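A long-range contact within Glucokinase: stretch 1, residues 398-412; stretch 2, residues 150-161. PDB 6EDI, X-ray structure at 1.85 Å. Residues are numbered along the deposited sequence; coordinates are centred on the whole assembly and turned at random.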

# COMPACT_ATOMS: atom_id res chain seq x y z
N ASN A 398 -8.13 -19.37 -14.05
CA ASN A 398 -9.15 -18.42 -13.67
C ASN A 398 -8.78 -17.82 -12.33
O ASN A 398 -9.36 -18.16 -11.29
CB ASN A 398 -10.52 -19.11 -13.63
CG ASN A 398 -10.95 -19.59 -15.00
OD1 ASN A 398 -11.41 -18.81 -15.81
ND2 ASN A 398 -10.79 -20.89 -15.26
N ILE A 399 -7.77 -16.94 -12.37
CA ILE A 399 -7.13 -16.40 -11.18
C ILE A 399 -8.12 -15.60 -10.34
O ILE A 399 -8.07 -15.65 -9.12
CB ILE A 399 -5.87 -15.55 -11.52
CG1 ILE A 399 -4.97 -15.43 -10.30
CG2 ILE A 399 -6.24 -14.18 -12.03
CD1 ILE A 399 -4.35 -16.72 -9.94
N ASN A 400 -9.05 -14.92 -11.00
CA ASN A 400 -9.99 -14.09 -10.26
C ASN A 400 -11.01 -14.93 -9.49
O ASN A 400 -11.36 -14.60 -8.37
CB ASN A 400 -10.66 -13.07 -11.17
CG ASN A 400 -9.71 -11.99 -11.63
OD1 ASN A 400 -8.53 -11.96 -11.25
ND2 ASN A 400 -10.21 -11.08 -12.48
N LEU A 401 -11.51 -15.99 -10.10
CA LEU A 401 -12.38 -16.91 -9.37
C LEU A 401 -11.66 -17.49 -8.14
O LEU A 401 -12.19 -17.47 -7.02
CB LEU A 401 -12.92 -18.00 -10.29
CG LEU A 401 -13.89 -17.47 -11.34
CD1 LEU A 401 -14.51 -18.58 -12.18
CD2 LEU A 401 -14.99 -16.65 -10.69
N LEU A 402 -10.44 -17.99 -8.35
CA LEU A 402 -9.62 -18.51 -7.26
C LEU A 402 -9.44 -17.48 -6.14
O LEU A 402 -9.42 -17.83 -4.96
CB LEU A 402 -8.26 -18.95 -7.79
CG LEU A 402 -8.21 -20.24 -8.57
CD1 LEU A 402 -6.85 -20.42 -9.22
CD2 LEU A 402 -8.52 -21.39 -7.64
N GLY A 403 -9.30 -16.22 -6.53
CA GLY A 403 -9.10 -15.15 -5.56
C GLY A 403 -10.27 -14.95 -4.64
O GLY A 403 -10.12 -14.47 -3.51
N CYS A 404 -11.46 -15.31 -5.13
CA CYS A 404 -12.62 -15.27 -4.27
C CYS A 404 -12.44 -16.29 -3.15
O CYS A 404 -12.84 -16.04 -2.01
CB CYS A 404 -13.91 -15.51 -5.07
SG CYS A 404 -14.39 -14.11 -6.14
N LEU A 405 -11.80 -17.43 -3.46
CA LEU A 405 -11.44 -18.39 -2.42
C LEU A 405 -10.33 -17.82 -1.52
O LEU A 405 -10.38 -17.95 -0.28
CB LEU A 405 -11.00 -19.73 -3.03
CG LEU A 405 -10.57 -20.86 -2.07
CD1 LEU A 405 -11.00 -22.23 -2.58
CD2 LEU A 405 -9.06 -20.85 -1.85
N GLY A 406 -9.33 -17.21 -2.15
CA GLY A 406 -8.19 -16.68 -1.44
C GLY A 406 -8.66 -15.69 -0.39
O GLY A 406 -8.20 -15.72 0.75
N PHE A 407 -9.59 -14.83 -0.77
CA PHE A 407 -10.22 -13.89 0.14
C PHE A 407 -10.80 -14.61 1.35
O PHE A 407 -10.45 -14.31 2.49
CB PHE A 407 -11.32 -13.12 -0.57
CG PHE A 407 -12.18 -12.33 0.37
CD1 PHE A 407 -11.75 -11.09 0.84
CD2 PHE A 407 -13.41 -12.82 0.80
CE1 PHE A 407 -12.54 -10.35 1.71
CE2 PHE A 407 -14.20 -12.09 1.67
CZ PHE A 407 -13.77 -10.85 2.12
N GLY A 408 -11.68 -15.57 1.08
CA GLY A 408 -12.34 -16.32 2.14
C GLY A 408 -11.38 -17.01 3.09
O GLY A 408 -11.62 -17.06 4.29
N SER A 409 -10.28 -17.52 2.55
CA SER A 409 -9.32 -18.31 3.32
C SER A 409 -8.56 -17.44 4.34
O SER A 409 -8.04 -17.95 5.33
CB SER A 409 -8.34 -19.02 2.38
OG SER A 409 -7.39 -18.11 1.85
N GLN A 410 -8.53 -16.13 4.10
CA GLN A 410 -7.81 -15.22 4.98
C GLN A 410 -8.71 -14.58 6.03
O GLN A 410 -8.28 -13.69 6.75
CB GLN A 410 -7.13 -14.12 4.16
CG GLN A 410 -6.02 -14.63 3.28
CD GLN A 410 -5.08 -15.57 4.04
OE1 GLN A 410 -4.38 -15.16 4.98
NE2 GLN A 410 -5.08 -16.84 3.65
N LEU A 411 -9.96 -15.02 6.10
CA LEU A 411 -10.91 -14.40 7.03
C LEU A 411 -10.63 -14.77 8.49
O LEU A 411 -10.43 -15.94 8.81
CB LEU A 411 -12.35 -14.77 6.66
CG LEU A 411 -12.89 -14.18 5.36
CD1 LEU A 411 -14.22 -14.84 5.03
CD2 LEU A 411 -13.05 -12.68 5.46
N SER A 412 -10.64 -13.76 9.37
CA SER A 412 -10.37 -13.98 10.79
C SER A 412 -11.53 -14.70 11.45
O SER A 412 -11.38 -15.82 11.93
CB SER A 412 -10.10 -12.65 11.51
OG SER A 412 -11.27 -11.84 11.54
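Stretch 2 150-161: GRSALLNDLEAG

Stretch 2 enters as a loop at Gly150 (positive phi, 71°) and Arg151, runs as a strand from Ser152 to Asn156, and turns into a helix from Asp157 that continues past Gly161. The strand runs against the helix 399-409 at 138° between N-to-C directions, the axes 9.6 Å apart at closest; the helix beginning at Asp157 crosses it at 69° and comes nearer, to 7.7 Å. That close approach rests on small residues. Gly403 CA lies 3.0 Å from Ala160 O in a CA-H...O contact, and a CB on Gly403 would fall 1.6 Å from that oxygen. Ala160 points its CB toward stretch 1, 3.9 Å from Asn400 O. Ile399, chi1 t and chi2 p, brings CG1 to 3.3 Å from Gly161 O.

Asn400 leaves its backbone sideways, but chi1 m with chi2 near 0° carries the amide to stretch 2. There ND2 donates a hydrogen bond to Asp157 OD1 (2.8 Å, 154°), the carboxylate being brought within reach by chi1 t. Water 1 also joins the two side chains, 2.7 Å from Asp157 OD1 and 2.6 Å from Asn400 OD1.

Along the strand, the CB atoms of Ala153 and Leu155 point toward the helix, whereas those of Ser152 and Leu154 point away, the usual alternation. Phe407, chi1 t, lays its ring along this side: CZ is 3.5 Å from Ala153 CB, CD1 is 4.0 Å from Leu155 CD2, and the ring edge meets the backbone of Arg151, with CE2 3.8 Å from Arg151 O. Leu155 (chi1 m, chi2 t) also places CD1 4.5 Å from Cys404 SG.

Beyond the helix, Arg151 starts sideways, then bends through off-well chi2 and chi3 so that NH1 lies 3.2 Å from Leu411 CB and NH2 3.7 Å from Ser412 C.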

# COMPACT_ATOMS: atom_id res chain seq x y z
N GLY A 150 -20.43 -10.29 7.31
CA GLY A 150 -19.10 -10.18 7.88
C GLY A 150 -18.07 -11.11 7.27
O GLY A 150 -16.95 -11.22 7.77
N ARG A 151 -18.44 -11.77 6.18
CA ARG A 151 -17.55 -12.72 5.53
C ARG A 151 -17.59 -12.54 4.02
O ARG A 151 -17.36 -13.49 3.28
CB ARG A 151 -17.95 -14.15 5.90
CG ARG A 151 -17.92 -14.48 7.40
CD ARG A 151 -17.57 -15.95 7.59
NE ARG A 151 -16.57 -16.24 8.63
CZ ARG A 151 -15.46 -15.55 8.88
NH1 ARG A 151 -15.12 -14.47 8.19
NH2 ARG A 151 -14.65 -15.96 9.85
N SER A 152 -17.88 -11.32 3.57
CA SER A 152 -18.13 -11.07 2.16
C SER A 152 -17.60 -9.72 1.68
O SER A 152 -17.54 -8.76 2.44
CB SER A 152 -19.63 -11.17 1.88
OG SER A 152 -20.11 -12.45 2.23
N ALA A 153 -17.22 -9.63 0.41
CA ALA A 153 -16.66 -8.39 -0.10
C ALA A 153 -16.78 -8.33 -1.60
O ALA A 153 -16.76 -9.37 -2.27
CB ALA A 153 -15.19 -8.27 0.29
N LEU A 154 -16.89 -7.12 -2.12
CA LEU A 154 -16.63 -6.88 -3.52
C LEU A 154 -15.13 -6.69 -3.66
O LEU A 154 -14.49 -6.05 -2.83
CB LEU A 154 -17.36 -5.62 -4.01
CG LEU A 154 -18.87 -5.64 -3.83
CD1 LEU A 154 -19.49 -4.32 -4.25
CD2 LEU A 154 -19.45 -6.79 -4.62
N LEU A 155 -14.56 -7.27 -4.70
CA LEU A 155 -13.14 -7.15 -4.96
C LEU A 155 -12.90 -6.49 -6.31
O LEU A 155 -13.59 -6.78 -7.31
CB LEU A 155 -12.48 -8.53 -4.94
CG LEU A 155 -12.74 -9.44 -3.73
CD1 LEU A 155 -12.18 -10.83 -4.00
CD2 LEU A 155 -12.16 -8.87 -2.44
N ASN A 156 -11.90 -5.61 -6.35
CA ASN A 156 -11.34 -5.16 -7.61
C ASN A 156 -10.76 -6.35 -8.35
O ASN A 156 -10.35 -7.32 -7.72
CB ASN A 156 -10.22 -4.13 -7.37
CG ASN A 156 -10.73 -2.71 -7.27
OD1 ASN A 156 -11.12 -2.11 -8.28
ND2 ASN A 156 -10.74 -2.16 -6.06
N ASP A 157 -10.75 -6.27 -9.67
CA ASP A 157 -10.19 -7.32 -10.52
C ASP A 157 -8.78 -7.74 -10.06
O ASP A 157 -8.50 -8.93 -9.85
CB ASP A 157 -10.26 -6.86 -12.00
CG ASP A 157 -9.16 -7.46 -12.88
OD1 ASP A 157 -8.89 -8.68 -12.80
OD2 ASP A 157 -8.58 -6.70 -13.68
N LEU A 158 -7.90 -6.77 -9.85
CA LEU A 158 -6.52 -7.09 -9.46
C LEU A 158 -6.39 -7.52 -7.99
O LEU A 158 -5.44 -8.21 -7.61
CB LEU A 158 -5.58 -5.93 -9.77
CG LEU A 158 -4.64 -6.26 -10.91
CD1 LEU A 158 -3.85 -7.48 -10.52
CD2 LEU A 158 -5.46 -6.54 -12.16
N GLU A 159 -7.34 -7.09 -7.17
CA GLU A 159 -7.38 -7.53 -5.77
C GLU A 159 -7.72 -9.01 -5.76
O GLU A 159 -7.03 -9.83 -5.12
CB GLU A 159 -8.40 -6.70 -4.99
CG GLU A 159 -8.63 -7.13 -3.55
CD GLU A 159 -9.75 -6.36 -2.90
OE1 GLU A 159 -10.44 -5.61 -3.62
OE2 GLU A 159 -9.93 -6.50 -1.67
N ALA A 160 -8.75 -9.38 -6.51
CA ALA A 160 -9.13 -10.77 -6.62
C ALA A 160 -8.00 -11.60 -7.23
O ALA A 160 -7.77 -12.72 -6.81
CB ALA A 160 -10.43 -10.94 -7.38
N GLY A 161 -7.29 -11.05 -8.20
CA GLY A 161 -6.19 -11.77 -8.84
C GLY A 161 -5.06 -12.10 -7.88
O GLY A 161 -4.50 -13.21 -7.87
O HOH W 1 -6.74 -10.27 -12.17